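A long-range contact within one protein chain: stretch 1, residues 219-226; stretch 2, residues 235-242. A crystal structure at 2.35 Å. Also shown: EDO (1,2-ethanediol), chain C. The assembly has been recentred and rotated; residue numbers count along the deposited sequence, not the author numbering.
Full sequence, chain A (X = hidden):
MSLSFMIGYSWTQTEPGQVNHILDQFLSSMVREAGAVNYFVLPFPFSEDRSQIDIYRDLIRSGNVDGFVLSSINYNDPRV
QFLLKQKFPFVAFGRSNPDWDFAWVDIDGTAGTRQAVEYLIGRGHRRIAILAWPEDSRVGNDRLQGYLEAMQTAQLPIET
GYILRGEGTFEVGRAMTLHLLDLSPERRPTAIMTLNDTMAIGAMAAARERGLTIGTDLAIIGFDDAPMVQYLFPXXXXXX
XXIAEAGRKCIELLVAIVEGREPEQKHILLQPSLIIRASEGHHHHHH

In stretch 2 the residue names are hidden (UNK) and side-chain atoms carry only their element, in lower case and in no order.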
# COMPACT_ATOMS: atom_id res chain seq x y z
N ALA A 219 9.47 24.86 1.53
CA ALA A 219 9.97 23.54 1.92
C ALA A 219 8.80 22.74 2.51
O ALA A 219 7.93 23.29 3.19
CB ALA A 219 11.10 23.68 2.93
N ILE A 220 8.79 21.44 2.24
CA ILE A 220 7.75 20.56 2.74
C ILE A 220 8.30 19.24 3.25
O ILE A 220 9.10 18.59 2.59
CB ILE A 220 6.70 20.26 1.64
CG1 ILE A 220 6.01 21.56 1.22
CG2 ILE A 220 5.66 19.25 2.14
CD1 ILE A 220 5.16 21.42 -0.04
N ILE A 221 7.88 18.85 4.45
CA ILE A 221 8.31 17.57 5.01
C ILE A 221 7.05 16.85 5.45
O ILE A 221 6.22 17.41 6.17
CB ILE A 221 9.25 17.74 6.23
CG1 ILE A 221 10.56 18.39 5.79
CG2 ILE A 221 9.55 16.38 6.84
CD1 ILE A 221 11.60 18.47 6.88
N GLY A 222 6.88 15.61 4.98
CA GLY A 222 5.71 14.84 5.33
C GLY A 222 5.98 13.84 6.44
O GLY A 222 6.98 13.93 7.15
N PHE A 223 5.06 12.89 6.59
CA PHE A 223 5.17 11.86 7.61
C PHE A 223 4.59 10.55 7.11
O PHE A 223 3.49 10.53 6.56
CB PHE A 223 4.44 12.30 8.89
CG PHE A 223 5.02 11.74 10.16
CD1 PHE A 223 5.74 12.55 11.03
CD2 PHE A 223 4.84 10.39 10.51
CE1 PHE A 223 6.27 12.05 12.23
CE2 PHE A 223 5.36 9.88 11.70
CZ PHE A 223 6.08 10.71 12.56
N ASP A 224 5.39 9.49 7.32
CA ASP A 224 5.21 8.06 6.98
C ASP A 224 5.89 7.58 5.72
O ASP A 224 5.72 6.44 5.34
CB ASP A 224 3.75 7.52 6.94
CG ASP A 224 2.74 8.42 7.56
OD1 ASP A 224 1.72 8.60 6.87
OD2 ASP A 224 2.92 8.93 8.68
N ASP A 225 6.66 8.45 5.08
CA ASP A 225 7.42 8.07 3.89
C ASP A 225 6.75 6.97 3.07
O ASP A 225 7.33 5.92 2.82
CB ASP A 225 8.80 7.63 4.37
CG ASP A 225 9.77 7.40 3.24
OD1 ASP A 225 9.57 8.02 2.17
OD2 ASP A 225 10.73 6.63 3.41
N ALA A 226 5.52 7.22 2.66
CA ALA A 226 4.76 6.27 1.87
C ALA A 226 5.51 5.93 0.60
O ALA A 226 6.26 6.74 0.07
CB ALA A 226 3.41 6.84 1.53
N UNK A 235 11.47 15.14 -5.08
CA UNK A 235 11.13 13.98 -4.26
C UNK A 235 10.81 14.53 -2.86
O UNK A 235 11.43 15.49 -2.41
c UNK A 235 12.87 15.09 -5.53
c UNK A 235 12.40 13.13 -4.31
c UNK A 235 13.48 14.16 -4.52
N UNK A 236 9.83 13.93 -2.20
CA UNK A 236 9.41 14.41 -0.89
C UNK A 236 10.18 13.90 0.32
O UNK A 236 10.37 12.70 0.49
c UNK A 236 7.30 14.48 0.64
c UNK A 236 7.92 14.09 -0.70
c UNK A 236 7.24 16.00 0.77
c UNK A 236 5.91 13.87 0.75
N UNK A 237 10.64 14.83 1.15
CA UNK A 237 11.33 14.47 2.38
C UNK A 237 10.22 14.08 3.34
O UNK A 237 9.14 14.69 3.35
o UNK A 237 13.35 15.77 2.25
c UNK A 237 12.11 15.66 2.92
N UNK A 238 10.47 13.05 4.15
CA UNK A 238 9.44 12.57 5.07
C UNK A 238 10.02 11.82 6.25
O UNK A 238 11.18 11.42 6.23
o UNK A 238 7.37 11.30 5.08
c UNK A 238 8.50 11.65 4.30
N UNK A 239 9.20 11.64 7.28
CA UNK A 239 9.61 10.91 8.47
C UNK A 239 9.23 9.44 8.29
O UNK A 239 8.05 9.11 8.11
c UNK A 239 8.91 11.43 9.73
c UNK A 239 9.39 10.64 10.94
c UNK A 239 9.21 12.91 9.92
N UNK A 240 10.23 8.56 8.32
CA UNK A 240 9.99 7.13 8.17
C UNK A 240 9.90 6.45 9.53
O UNK A 240 10.69 6.74 10.44
c UNK A 240 10.96 4.99 7.17
c UNK A 240 13.46 4.97 4.45
n UNK A 240 14.54 4.40 4.95
n UNK A 240 13.50 5.51 3.25
c UNK A 240 12.17 4.42 6.48
n UNK A 240 12.33 5.00 5.15
c UNK A 240 11.12 6.48 7.38
N UNK A 241 8.92 5.57 9.67
CA UNK A 241 8.72 4.82 10.91
C UNK A 241 9.14 3.38 10.66
O UNK A 241 8.92 2.84 9.58
c UNK A 241 6.72 6.26 11.63
o UNK A 241 4.42 5.63 11.81
c UNK A 241 5.36 6.23 12.31
c UNK A 241 7.25 4.87 11.34
n UNK A 241 5.26 6.89 13.45
N UNK A 242 9.77 2.73 11.65
CA UNK A 242 10.21 1.34 11.50
C UNK A 242 9.05 0.38 11.76
O UNK A 242 8.98 -0.28 12.80
c UNK A 242 11.32 1.24 12.53
c UNK A 242 10.20 3.29 12.95
c UNK A 242 10.77 2.08 13.65
C1 EDO C . 10.74 19.89 -0.44
O1 EDO C . 11.03 20.64 0.75
C2 EDO C . 11.21 18.43 -0.29
O2 EDO C . 10.18 17.64 0.30
O HOH W 1 6.96 4.88 7.93

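Position 235 carries three side-chain carbons that close a ring onto its own backbone N. Nothing on stretch 1 lies within reach, so the ring alone identifies it: Pro235, which leads into the contact without joining it.

Position 236 has four carbons, forked at the second. Its CA-to-CB bond points sideways, yet one branch end reaches the side chain of Ile220. This is Leu236, and Leu236 CD1 lies 3.9 Å from Ile220 CG2.

Position 237 has one carbon and then one oxygen, and its CB lies 4.3 Å from Ile221 CG1; one carbon ending in a hydroxyl is serine, Ser237. Its backbone does the pairing: Gly222 N donates to Ser237 O at 2.9 Å, nearly straight at 170°. Just before this bond the strands part, and an ethanediol, probably from the crystallisation liquor, bridges them: Ser237 N donates to EDO O2 at 3.0 Å, and EDO O2 donates to Ile220 O at 2.7 Å.

Position 238 again shows one carbon and one oxygen, but here the side chain lies on the face where Gly222 has none. Its oxygen accepts a hydrogen bond from the backbone of Asp225. The residue is Ser238, and Asp225 N donates to Ser238 OG at 2.9 Å, tying down the backbone where stretch 1 leaves its strand. An ideal CB on Gly222 would sit a tight 3.4 Å from Leu236 CD2; with no side chain there, Ser238 OG packs against the backbone, 3.2 Å from Gly222 C.

Position 239 bears three carbons, a CB carrying two others. That CB lies 3.7 Å from the centroid of the Phe223 ring, over its face, in a CH-pi contact. Branching at CB with no further atoms means Val239.

Position 240 runs three carbons, a nitrogen, then a carbon holding two more nitrogens. This guanidinium belongs to Arg240. Both NE, at 2.9 Å, and NH2, at 3.0 Å, donate to Asp225 OD2, which meets the group at its edge in a salt bridge.

Position 241 has three carbons, the third carrying an oxygen and a nitrogen. The length and the amide give Gln241. Its NE2 approaches the Phe223 ring edge, 3.5 Å from CE2, while Gln241 N donates to a water at 2.7 Å.

Position 242 closes three carbons onto its backbone N, out of reach of stretch 1. It is Pro242, at the N-cap position right before a helix.

The contact works as a parallel strand pair. Val239 N donates to Gly222 O at 3.2 Å, and Asp224 N to Val239 O at 2.8 Å, continuing the backbone ladder. Phe223 and Val239 pack on one face, Ser238 occupies the other beside glycine, and the salt bridge secures the strand's exit.

Stretch 2 (235-242) PLSSVRQP
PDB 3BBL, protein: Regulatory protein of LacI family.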